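Local coordinates for protein putative sodium:solute symporter (PDB 5NV9) that couples the inward sodium gradient across the bacterial inner membrane to the uptake of sialic acid, chiefly N-acetylneuraminic acid, at residues L195-K203 against F319-I328; W229-L239 against S454-G462. All coordinates share one frame; numbering follows the deposited sequence.

Contact 1: residues L195-K203 against F319-I328; sequences LIFIMICFK and FIVTEMPIGI
At the periplasmic side of the LeuT fold, residues 195-203 of helix 155-203 pack against the C-terminal turn of the short helix 315-323 and the loop that leads from it into transmembrane helix 328-361, with M199, I200 and K203 meeting F319, E323 and M324. The axes of 195-203 and 319-323 approach to 11.8 Å at an angle of 54°, a gap filled by side chains. The F319 ring lies between I200 and E323: I200 CG1 makes a CH-pi contact toward the rim of one face, 3.8 Å from the F319 ring centroid, and E323 CB of the ring's own helix lies over the centre of the opposite face. F319 CG stands anti to the backbone N (chi1 -176°), which carries CZ out to I200. Y298 meets the same ring edge-to-face, and L295, also of helix 267-301, touches both F319 and I200. The selenomethionine M324 sends its methyl CE between I196 and M199, where M324 CE sits 3.6 Å from I196 CA and 3.7 Å from M199 CG. M199, also a selenomethionine, brings its SE up to the P325 ring at CD, 3.8 Å away. L195 CD2 touches I328 CG2, while I332 of helix 328-361 packs against I196, I320 and M324. K203 runs past the aromatic ring: its CD passes 3.7 Å from F319 CZ, then bends at chi3 and chi4 bring the ammonium to the C-terminal end of helix 315-323. The E323 carboxylate may add some electrostatic attraction, but its OE1 is 4.2 Å from K203 NZ, beyond a salt bridge. The hydrogen bond goes instead to the backbone: K203 NZ donates to E323 O at 2.8 Å, in the carbonyl plane.

Contact 2: residues W229-L239 against S454-G462; sequences WSWTDSTIPVL and SDLNFFFYG
The N457 side chain closes an Asx turn, with a capping bond to F459 N, where the chain enters helix 459-475, and fastens that periplasmic entry to the loop preceding helix 236-253 in this LeuT-fold transporter, where T232, S234 and W231 receive it. N457 CB lies 3.4 Å from T232 O. With CG anti to the backbone N (chi1 -174°), the amide extends into the 229-239 loop and its two ends divide the work. N457 OD1 turns back to its own chain and accepts from F459 N at 2.9 Å, while V238 CG1 packs nearby. ND2 donates twice across the contact: to T232 O, which lies in the amide plane although the nitrogen stands 52° out of the carbonyl plane, and to S234 OG. These bonds fix the rotation of the amide. The backbone adds a fourth bond, N457 N to W231 O, nearly straight at 164°. Beyond the cap, W229, W231 and F460 form an aromatic cluster. W231 CE3 comes over one face of F460, 3.8 Å from F460 CZ, whereas W229 CZ2 arrives at the edge of the same ring; both indole planes are oblique to it. V238 wedges between neighbouring phenylalanines, CG1 on F459 CB and CG2 on F460 CZ. The F459 ring is sandwiched, F458 CE2 over one face and L239 CA over the opposite one, and F243, a residue of the sialic acid pocket, meets it edge-to-face. The L239 CA contact is a CH-pi interaction almost along the ring normal, 4.0 Å from the F459 centroid.

Both contacts lie at the periplasmic side, each joining the end of a transmembrane helix, or the loop leading into one, to another part of the chain. They are separate: their centres are 36 Å apart, their nearest atoms about 20 Å, and they do not touch. Along the chain their segments alternate. Contact 2 is near the substrate, with the F459 side chain about 7 Å from the bound N-acetylneuraminic acid and that of L239 about 10 Å from that of Q82, which binds it. From contact 1, the I196 side chain is about 10 Å from that of A339 and about 11 Å from that of L59, both sodium ligands. Neither contact supplies a residue that binds sialic acid or sodium.

Contact 1: residues L195-K203 against F319-I328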
loop_
_atom_site.group_PDB
_atom_site.type_symbol
_atom_site.label_atom_id
_atom_site.label_comp_id
_atom_site.label_asym_id
_atom_site.label_seq_id
_atom_site.Cartn_x
_atom_site.Cartn_y
_atom_site.Cartn_z
ATOM N N LEU A 195 -7.611 -19.057 -7.207
ATOM C CA LEU A 195 -7.202 -20.391 -7.566
ATOM C C LEU A 195 -6.778 -21.177 -6.314
ATOM O O LEU A 195 -7.020 -22.366 -6.220
ATOM C CB LEU A 195 -6.054 -20.325 -8.572
ATOM C CG LEU A 195 -5.637 -21.699 -9.095
ATOM C CD1 LEU A 195 -6.740 -22.384 -9.912
ATOM C CD2 LEU A 195 -4.373 -21.502 -9.880
ATOM N N ILE A 196 -6.093 -20.509 -5.388
ATOM C CA ILE A 196 -5.712 -21.095 -4.048
ATOM C C ILE A 196 -6.977 -21.519 -3.310
ATOM O O ILE A 196 -7.085 -22.644 -2.809
ATOM C CB ILE A 196 -4.938 -20.102 -3.171
ATOM C CG1 ILE A 196 -3.538 -19.813 -3.763
ATOM C CG2 ILE A 196 -4.805 -20.657 -1.762
ATOM C CD1 ILE A 196 -2.876 -18.545 -3.259
ATOM N N PHE A 197 -7.937 -20.621 -3.254
ATOM C CA PHE A 197 -9.189 -20.939 -2.593
ATOM C C PHE A 197 -9.818 -22.240 -3.176
ATOM O O PHE A 197 -10.080 -23.191 -2.452
ATOM C CB PHE A 197 -10.207 -19.791 -2.685
ATOM C CG PHE A 197 -11.472 -20.098 -1.941
ATOM C CD1 PHE A 197 -11.439 -20.282 -0.566
ATOM C CD2 PHE A 197 -12.655 -20.280 -2.617
ATOM C CE1 PHE A 197 -12.602 -20.584 0.127
ATOM C CE2 PHE A 197 -13.811 -20.614 -1.949
ATOM C CZ PHE A 197 -13.796 -20.777 -0.568
ATOM N N ILE A 198 -10.039 -22.247 -4.463
ATOM C CA ILE A 198 -10.577 -23.408 -5.165
ATOM C C ILE A 198 -9.903 -24.755 -4.857
ATOM O O ILE A 198 -10.597 -25.758 -4.578
ATOM C CB ILE A 198 -10.575 -23.151 -6.687
ATOM C CG1 ILE A 198 -11.647 -22.106 -6.993
ATOM C CG2 ILE A 198 -10.873 -24.454 -7.459
ATOM C CD1 ILE A 198 -11.447 -21.433 -8.323
HETATM N N MSE A 199 -8.576 -24.754 -4.909
HETATM C CA MSE A 199 -7.782 -25.898 -4.622
HETATM C C MSE A 199 -7.924 -26.377 -3.207
HETATM O O MSE A 199 -7.911 -27.605 -2.980
HETATM C CB MSE A 199 -6.294 -25.627 -4.895
HETATM C CG MSE A 199 -6.140 -25.181 -6.377
HETATM SE SE MSE A 199 -4.755 -26.198 -7.378
HETATM C CE MSE A 199 -5.600 -27.915 -6.878
ATOM N N ILE A 200 -7.986 -25.453 -2.245
ATOM C CA ILE A 200 -8.192 -25.859 -0.866
ATOM C C ILE A 200 -9.598 -26.451 -0.747
ATOM O O ILE A 200 -9.771 -27.428 -0.053
ATOM C CB ILE A 200 -8.059 -24.728 0.186
ATOM C CG1 ILE A 200 -6.684 -24.094 0.166
ATOM C CG2 ILE A 200 -8.305 -25.306 1.589
ATOM C CD1 ILE A 200 -6.650 -22.730 0.838
ATOM N N CYS A 201 -10.591 -25.877 -1.412
ATOM C CA CYS A 201 -11.942 -26.475 -1.352
ATOM C C CYS A 201 -11.957 -27.915 -1.849
ATOM O O CYS A 201 -12.649 -28.737 -1.244
ATOM C CB CYS A 201 -12.993 -25.727 -2.166
ATOM S SG CYS A 201 -13.543 -24.144 -1.552
ATOM N N PHE A 202 -11.193 -28.207 -2.909
ATOM C CA PHE A 202 -11.116 -29.568 -3.468
ATOM C C PHE A 202 -10.377 -30.513 -2.556
ATOM O O PHE A 202 -10.551 -31.694 -2.660
ATOM C CB PHE A 202 -10.537 -29.576 -4.866
ATOM C CG PHE A 202 -11.556 -29.242 -5.937
ATOM C CD1 PHE A 202 -12.422 -30.217 -6.419
ATOM C CD2 PHE A 202 -11.649 -27.961 -6.468
ATOM C CE1 PHE A 202 -13.355 -29.916 -7.406
ATOM C CE2 PHE A 202 -12.576 -27.641 -7.456
ATOM C CZ PHE A 202 -13.440 -28.623 -7.919
ATOM N N LYS A 203 -9.563 -30.014 -1.652
ATOM C CA LYS A 203 -8.843 -30.884 -0.698
ATOM C C LYS A 203 -9.486 -31.047 0.692
ATOM O O LYS A 203 -9.009 -31.811 1.507
ATOM C CB LYS A 203 -7.428 -30.385 -0.518
ATOM C CG LYS A 203 -6.729 -30.344 -1.840
ATOM C CD LYS A 203 -5.297 -29.928 -1.661
ATOM C CE LYS A 203 -4.366 -31.076 -1.986
ATOM N NZ LYS A 203 -3.935 -30.909 -3.394
ATOM N N PHE A 319 1.098 -24.652 2.526
ATOM C CA PHE A 319 0.102 -25.251 1.634
ATOM C C PHE A 319 0.434 -25.129 0.144
ATOM O O PHE A 319 0.307 -26.099 -0.604
ATOM C CB PHE A 319 -1.284 -24.688 1.874
ATOM C CG PHE A 319 -2.360 -25.335 1.049
ATOM C CD1 PHE A 319 -2.639 -24.897 -0.238
ATOM C CD2 PHE A 319 -3.104 -26.388 1.546
ATOM C CE1 PHE A 319 -3.629 -25.508 -1.001
ATOM C CE2 PHE A 319 -4.110 -27.002 0.783
ATOM C CZ PHE A 319 -4.374 -26.558 -0.475
ATOM N N ILE A 320 0.881 -23.968 -0.285
ATOM C CA ILE A 320 1.201 -23.789 -1.684
ATOM C C ILE A 320 2.280 -24.740 -2.162
ATOM O O ILE A 320 2.142 -25.371 -3.197
ATOM C CB ILE A 320 1.659 -22.366 -2.003
ATOM C CG1 ILE A 320 0.476 -21.393 -1.793
ATOM C CG2 ILE A 320 2.230 -22.297 -3.426
ATOM C CD1 ILE A 320 0.935 -19.976 -1.462
ATOM N N VAL A 321 3.351 -24.830 -1.401
ATOM C CA VAL A 321 4.494 -25.562 -1.859
ATOM C C VAL A 321 4.318 -27.065 -1.650
ATOM O O VAL A 321 4.925 -27.862 -2.408
ATOM C CB VAL A 321 5.746 -25.029 -1.182
ATOM C CG1 VAL A 321 6.932 -25.909 -1.440
ATOM C CG2 VAL A 321 6.025 -23.624 -1.726
ATOM N N THR A 322 3.498 -27.459 -0.680
ATOM C CA THR A 322 3.339 -28.872 -0.382
ATOM C C THR A 322 2.124 -29.436 -1.054
ATOM O O THR A 322 2.105 -30.619 -1.302
ATOM C CB THR A 322 3.263 -29.189 1.145
ATOM O OG1 THR A 322 2.158 -28.498 1.767
ATOM C CG2 THR A 322 4.536 -28.805 1.833
ATOM N N GLU A 323 1.094 -28.638 -1.340
ATOM C CA GLU A 323 -0.167 -29.220 -1.866
ATOM C C GLU A 323 -0.616 -28.806 -3.256
ATOM O O GLU A 323 -1.648 -29.298 -3.727
ATOM C CB GLU A 323 -1.365 -28.890 -0.969
ATOM C CG GLU A 323 -1.233 -29.281 0.499
ATOM C CD GLU A 323 -1.137 -30.751 0.779
ATOM O OE1 GLU A 323 -1.517 -31.575 -0.083
ATOM O OE2 GLU A 323 -0.715 -31.076 1.912
HETATM N N MSE A 324 0.033 -27.832 -3.865
HETATM C CA MSE A 324 -0.418 -27.383 -5.175
HETATM C C MSE A 324 0.447 -28.032 -6.206
HETATM O O MSE A 324 1.669 -28.293 -5.980
HETATM C CB MSE A 324 -0.494 -25.830 -5.327
HETATM C CG MSE A 324 -1.818 -25.397 -4.735
HETATM SE SE MSE A 324 -1.728 -23.491 -4.377
HETATM C CE MSE A 324 -3.148 -23.101 -5.687
ATOM N N PRO A 325 -0.139 -28.300 -7.373
ATOM C CA PRO A 325 0.652 -29.113 -8.335
ATOM C C PRO A 325 1.697 -28.321 -9.037
ATOM O O PRO A 325 1.642 -27.071 -9.085
ATOM C CB PRO A 325 -0.393 -29.625 -9.325
ATOM C CG PRO A 325 -1.580 -28.730 -9.175
ATOM C CD PRO A 325 -1.527 -28.072 -7.814
ATOM N N ILE A 326 2.648 -29.050 -9.597
ATOM C CA ILE A 326 3.690 -28.476 -10.407
ATOM C C ILE A 326 3.098 -27.521 -11.492
ATOM O O ILE A 326 1.948 -27.715 -11.985
ATOM C CB ILE A 326 4.551 -29.610 -11.016
ATOM C CG1 ILE A 326 5.732 -29.056 -11.805
ATOM C CG2 ILE A 326 3.724 -30.505 -11.934
ATOM C CD1 ILE A 326 6.827 -30.073 -11.951
ATOM N N GLY A 327 3.874 -26.493 -11.861
ATOM C CA GLY A 327 3.388 -25.420 -12.776
ATOM C C GLY A 327 2.460 -24.445 -12.043
ATOM O O GLY A 327 2.727 -23.227 -11.974
ATOM N N ILE A 328 1.372 -24.947 -11.477
ATOM C CA ILE A 328 0.494 -24.096 -10.692
ATOM C C ILE A 328 1.230 -23.453 -9.491
ATOM O O ILE A 328 1.107 -22.241 -9.258
ATOM C CB ILE A 328 -0.817 -24.823 -10.299
ATOM C CG1 ILE A 328 -1.693 -25.039 -11.530
ATOM C CG2 ILE A 328 -1.591 -23.995 -9.294
ATOM C CD1 ILE A 328 -2.977 -25.797 -11.184
#

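Contact 2: residues W229-L239 against S454-G462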
loop_
_atom_site.group_PDB
_atom_site.type_symbol
_atom_site.label_atom_id
_atom_site.label_comp_id
_atom_site.label_asym_id
_atom_site.label_seq_id
_atom_site.Cartn_x
_atom_site.Cartn_y
_atom_site.Cartn_z
ATOM N N TRP A 229 -16.471 -1.844 22.960
ATOM C CA TRP A 229 -15.445 -0.820 22.983
ATOM C C TRP A 229 -14.163 -1.348 23.670
ATOM O O TRP A 229 -14.223 -2.119 24.643
ATOM C CB TRP A 229 -15.934 0.460 23.734
ATOM C CG TRP A 229 -14.959 1.529 23.495
ATOM C CD1 TRP A 229 -14.022 2.025 24.374
ATOM C CD2 TRP A 229 -14.691 2.150 22.229
ATOM N NE1 TRP A 229 -13.201 2.950 23.723
ATOM C CE2 TRP A 229 -13.599 3.039 22.413
ATOM C CE3 TRP A 229 -15.262 2.035 20.962
ATOM C CZ2 TRP A 229 -13.101 3.824 21.389
ATOM C CZ3 TRP A 229 -14.744 2.800 19.941
ATOM C CH2 TRP A 229 -13.674 3.692 20.162
ATOM N N SER A 230 -13.010 -0.876 23.212
ATOM C CA SER A 230 -11.765 -1.129 23.910
ATOM C C SER A 230 -10.802 -0.000 23.599
ATOM O O SER A 230 -10.936 0.681 22.599
ATOM C CB SER A 230 -11.206 -2.495 23.522
ATOM O OG SER A 230 -10.034 -2.836 24.243
ATOM N N TRP A 231 -9.870 0.241 24.511
ATOM C CA TRP A 231 -8.758 1.133 24.281
ATOM C C TRP A 231 -7.525 0.319 23.887
ATOM O O TRP A 231 -6.585 0.864 23.320
ATOM C CB TRP A 231 -8.499 2.024 25.525
ATOM C CG TRP A 231 -9.612 3.007 25.835
ATOM C CD1 TRP A 231 -10.474 2.949 26.896
ATOM C CD2 TRP A 231 -10.011 4.170 25.069
ATOM N NE1 TRP A 231 -11.371 3.985 26.844
ATOM C CE2 TRP A 231 -11.114 4.758 25.748
ATOM C CE3 TRP A 231 -9.548 4.770 23.887
ATOM C CZ2 TRP A 231 -11.756 5.924 25.291
ATOM C CZ3 TRP A 231 -10.184 5.949 23.430
ATOM C CH2 TRP A 231 -11.292 6.490 24.128
ATOM N N THR A 232 -7.530 -0.996 24.129
ATOM C CA THR A 232 -6.327 -1.783 23.925
ATOM C C THR A 232 -6.440 -2.874 22.843
ATOM O O THR A 232 -5.447 -3.256 22.247
ATOM C CB THR A 232 -5.852 -2.406 25.270
ATOM O OG1 THR A 232 -6.863 -3.276 25.751
ATOM C CG2 THR A 232 -5.607 -1.303 26.337
ATOM N N ASP A 233 -7.633 -3.406 22.643
ATOM C CA ASP A 233 -7.863 -4.576 21.796
ATOM C C ASP A 233 -8.455 -4.112 20.486
ATOM O O ASP A 233 -9.131 -3.079 20.441
ATOM C CB ASP A 233 -8.904 -5.547 22.418
ATOM C CG ASP A 233 -8.474 -6.130 23.801
ATOM O OD1 ASP A 233 -7.263 -6.214 24.095
ATOM O OD2 ASP A 233 -9.382 -6.476 24.602
ATOM N N SER A 234 -8.284 -4.962 19.471
ATOM C CA SER A 234 -8.671 -4.711 18.113
ATOM C C SER A 234 -10.045 -5.255 17.858
ATOM O O SER A 234 -10.245 -6.100 17.002
ATOM C CB SER A 234 -7.653 -5.364 17.139
ATOM O OG SER A 234 -6.392 -4.681 17.235
ATOM N N THR A 235 -10.996 -4.699 18.566
ATOM C CA THR A 235 -12.408 -5.052 18.426
ATOM C C THR A 235 -12.995 -4.384 17.169
ATOM O O THR A 235 -12.329 -3.601 16.480
ATOM C CB THR A 235 -13.114 -4.569 19.685
ATOM O OG1 THR A 235 -13.024 -3.157 19.717
ATOM C CG2 THR A 235 -12.402 -5.172 20.976
ATOM N N ILE A 236 -14.251 -4.674 16.896
ATOM C CA ILE A 236 -14.922 -4.191 15.718
ATOM C C ILE A 236 -15.027 -2.651 15.648
ATOM O O ILE A 236 -14.754 -2.057 14.614
ATOM C CB ILE A 236 -16.300 -4.880 15.542
ATOM C CG1 ILE A 236 -16.126 -6.352 15.078
ATOM C CG2 ILE A 236 -17.121 -4.094 14.535
ATOM C CD1 ILE A 236 -17.302 -7.274 15.424
ATOM N N PRO A 237 -15.469 -2.001 16.735
ATOM C CA PRO A 237 -15.427 -0.519 16.759
ATOM C C PRO A 237 -14.026 0.089 16.579
ATOM O O PRO A 237 -13.864 1.040 15.800
ATOM C CB PRO A 237 -15.960 -0.180 18.159
ATOM C CG PRO A 237 -16.797 -1.359 18.530
ATOM C CD PRO A 237 -16.129 -2.557 17.932
ATOM N N VAL A 238 -13.015 -0.471 17.249
ATOM C CA VAL A 238 -11.605 0.032 17.112
ATOM C C VAL A 238 -11.036 -0.057 15.687
ATOM O O VAL A 238 -10.516 0.912 15.117
ATOM C CB VAL A 238 -10.700 -0.685 18.125
ATOM C CG1 VAL A 238 -9.251 -0.228 17.973
ATOM C CG2 VAL A 238 -11.231 -0.397 19.530
ATOM N N LEU A 239 -11.170 -1.234 15.076
ATOM C CA LEU A 239 -10.731 -1.404 13.713
ATOM C C LEU A 239 -11.590 -0.609 12.684
ATOM O O LEU A 239 -11.059 -0.170 11.684
ATOM C CB LEU A 239 -10.593 -2.887 13.345
ATOM C CG LEU A 239 -11.869 -3.686 13.287
ATOM C CD1 LEU A 239 -12.526 -3.433 11.950
ATOM C CD2 LEU A 239 -11.626 -5.189 13.455
ATOM N N SER A 454 1.590 5.038 26.352
ATOM C CA SER A 454 0.287 4.446 26.683
ATOM C C SER A 454 0.184 3.042 26.125
ATOM O O SER A 454 1.034 2.600 25.334
ATOM C CB SER A 454 -0.858 5.296 26.141
ATOM O OG SER A 454 -1.121 5.001 24.781
ATOM N N ASP A 455 -0.900 2.382 26.500
ATOM C CA ASP A 455 -1.202 1.069 25.975
ATOM C C ASP A 455 -2.297 1.073 24.913
ATOM O O ASP A 455 -2.845 0.016 24.577
ATOM C CB ASP A 455 -1.597 0.173 27.131
ATOM C CG ASP A 455 -0.423 -0.156 27.980
ATOM O OD1 ASP A 455 0.685 -0.416 27.420
ATOM O OD2 ASP A 455 -0.597 -0.125 29.211
ATOM N N LEU A 456 -2.591 2.248 24.378
ATOM C CA LEU A 456 -3.589 2.370 23.346
ATOM C C LEU A 456 -3.255 1.435 22.198
ATOM O O LEU A 456 -2.116 1.312 21.813
ATOM C CB LEU A 456 -3.625 3.784 22.789
ATOM C CG LEU A 456 -4.270 4.791 23.694
ATOM C CD1 LEU A 456 -3.934 6.127 23.065
ATOM C CD2 LEU A 456 -5.773 4.527 23.781
ATOM N N ASN A 457 -4.290 0.815 21.674
ATOM C CA ASN A 457 -4.215 -0.005 20.492
ATOM C C ASN A 457 -3.642 0.801 19.303
ATOM O O ASN A 457 -3.868 2.001 19.163
ATOM C CB ASN A 457 -5.643 -0.569 20.207
ATOM C CG ASN A 457 -5.627 -1.569 19.043
ATOM O OD1 ASN A 457 -5.619 -1.165 17.866
ATOM N ND2 ASN A 457 -5.495 -2.846 19.363
ATOM N N PHE A 458 -2.869 0.163 18.445
ATOM C CA PHE A 458 -2.257 0.858 17.281
ATOM C C PHE A 458 -3.265 1.507 16.346
ATOM O O PHE A 458 -2.939 2.468 15.657
ATOM C CB PHE A 458 -1.333 -0.090 16.490
ATOM C CG PHE A 458 -2.073 -1.159 15.749
ATOM C CD1 PHE A 458 -2.392 -2.367 16.381
ATOM C CD2 PHE A 458 -2.453 -0.972 14.446
ATOM C CE1 PHE A 458 -3.085 -3.366 15.716
ATOM C CE2 PHE A 458 -3.137 -1.971 13.765
ATOM C CZ PHE A 458 -3.469 -3.158 14.409
ATOM N N PHE A 459 -4.486 0.991 16.295
ATOM C CA PHE A 459 -5.531 1.601 15.473
ATOM C C PHE A 459 -5.865 3.045 15.849
ATOM O O PHE A 459 -6.414 3.784 15.021
ATOM C CB PHE A 459 -6.826 0.777 15.431
ATOM C CG PHE A 459 -6.785 -0.372 14.457
ATOM C CD1 PHE A 459 -6.639 -0.157 13.093
ATOM C CD2 PHE A 459 -6.862 -1.697 14.928
ATOM C CE1 PHE A 459 -6.620 -1.227 12.186
ATOM C CE2 PHE A 459 -6.870 -2.762 14.040
ATOM C CZ PHE A 459 -6.728 -2.528 12.667
ATOM N N PHE A 460 -5.528 3.439 17.065
ATOM C CA PHE A 460 -5.781 4.791 17.508
ATOM C C PHE A 460 -4.757 5.826 17.045
ATOM O O PHE A 460 -5.036 7.005 17.138
ATOM C CB PHE A 460 -5.889 4.799 19.010
ATOM C CG PHE A 460 -7.198 4.246 19.509
ATOM C CD1 PHE A 460 -8.371 4.823 19.140
ATOM C CD2 PHE A 460 -7.241 3.110 20.327
ATOM C CE1 PHE A 460 -9.612 4.305 19.564
ATOM C CE2 PHE A 460 -8.446 2.623 20.779
ATOM C CZ PHE A 460 -9.642 3.213 20.395
ATOM N N TYR A 461 -3.560 5.387 16.636
ATOM C CA TYR A 461 -2.494 6.294 16.291
ATOM C C TYR A 461 -2.893 7.222 15.144
ATOM O O TYR A 461 -2.635 8.425 15.230
ATOM C CB TYR A 461 -1.187 5.593 15.934
ATOM C CG TYR A 461 -0.599 4.649 16.976
ATOM C CD1 TYR A 461 -0.954 4.706 18.297
ATOM C CD2 TYR A 461 0.344 3.722 16.612
ATOM C CE1 TYR A 461 -0.409 3.845 19.231
ATOM C CE2 TYR A 461 0.865 2.831 17.531
ATOM C CZ TYR A 461 0.483 2.922 18.830
ATOM O OH TYR A 461 0.977 2.081 19.739
ATOM N N GLY A 462 -3.541 6.674 14.116
ATOM C CA GLY A 462 -3.941 7.454 12.934
ATOM C C GLY A 462 -5.031 8.467 13.235
ATOM O O GLY A 462 -4.953 9.609 12.789
#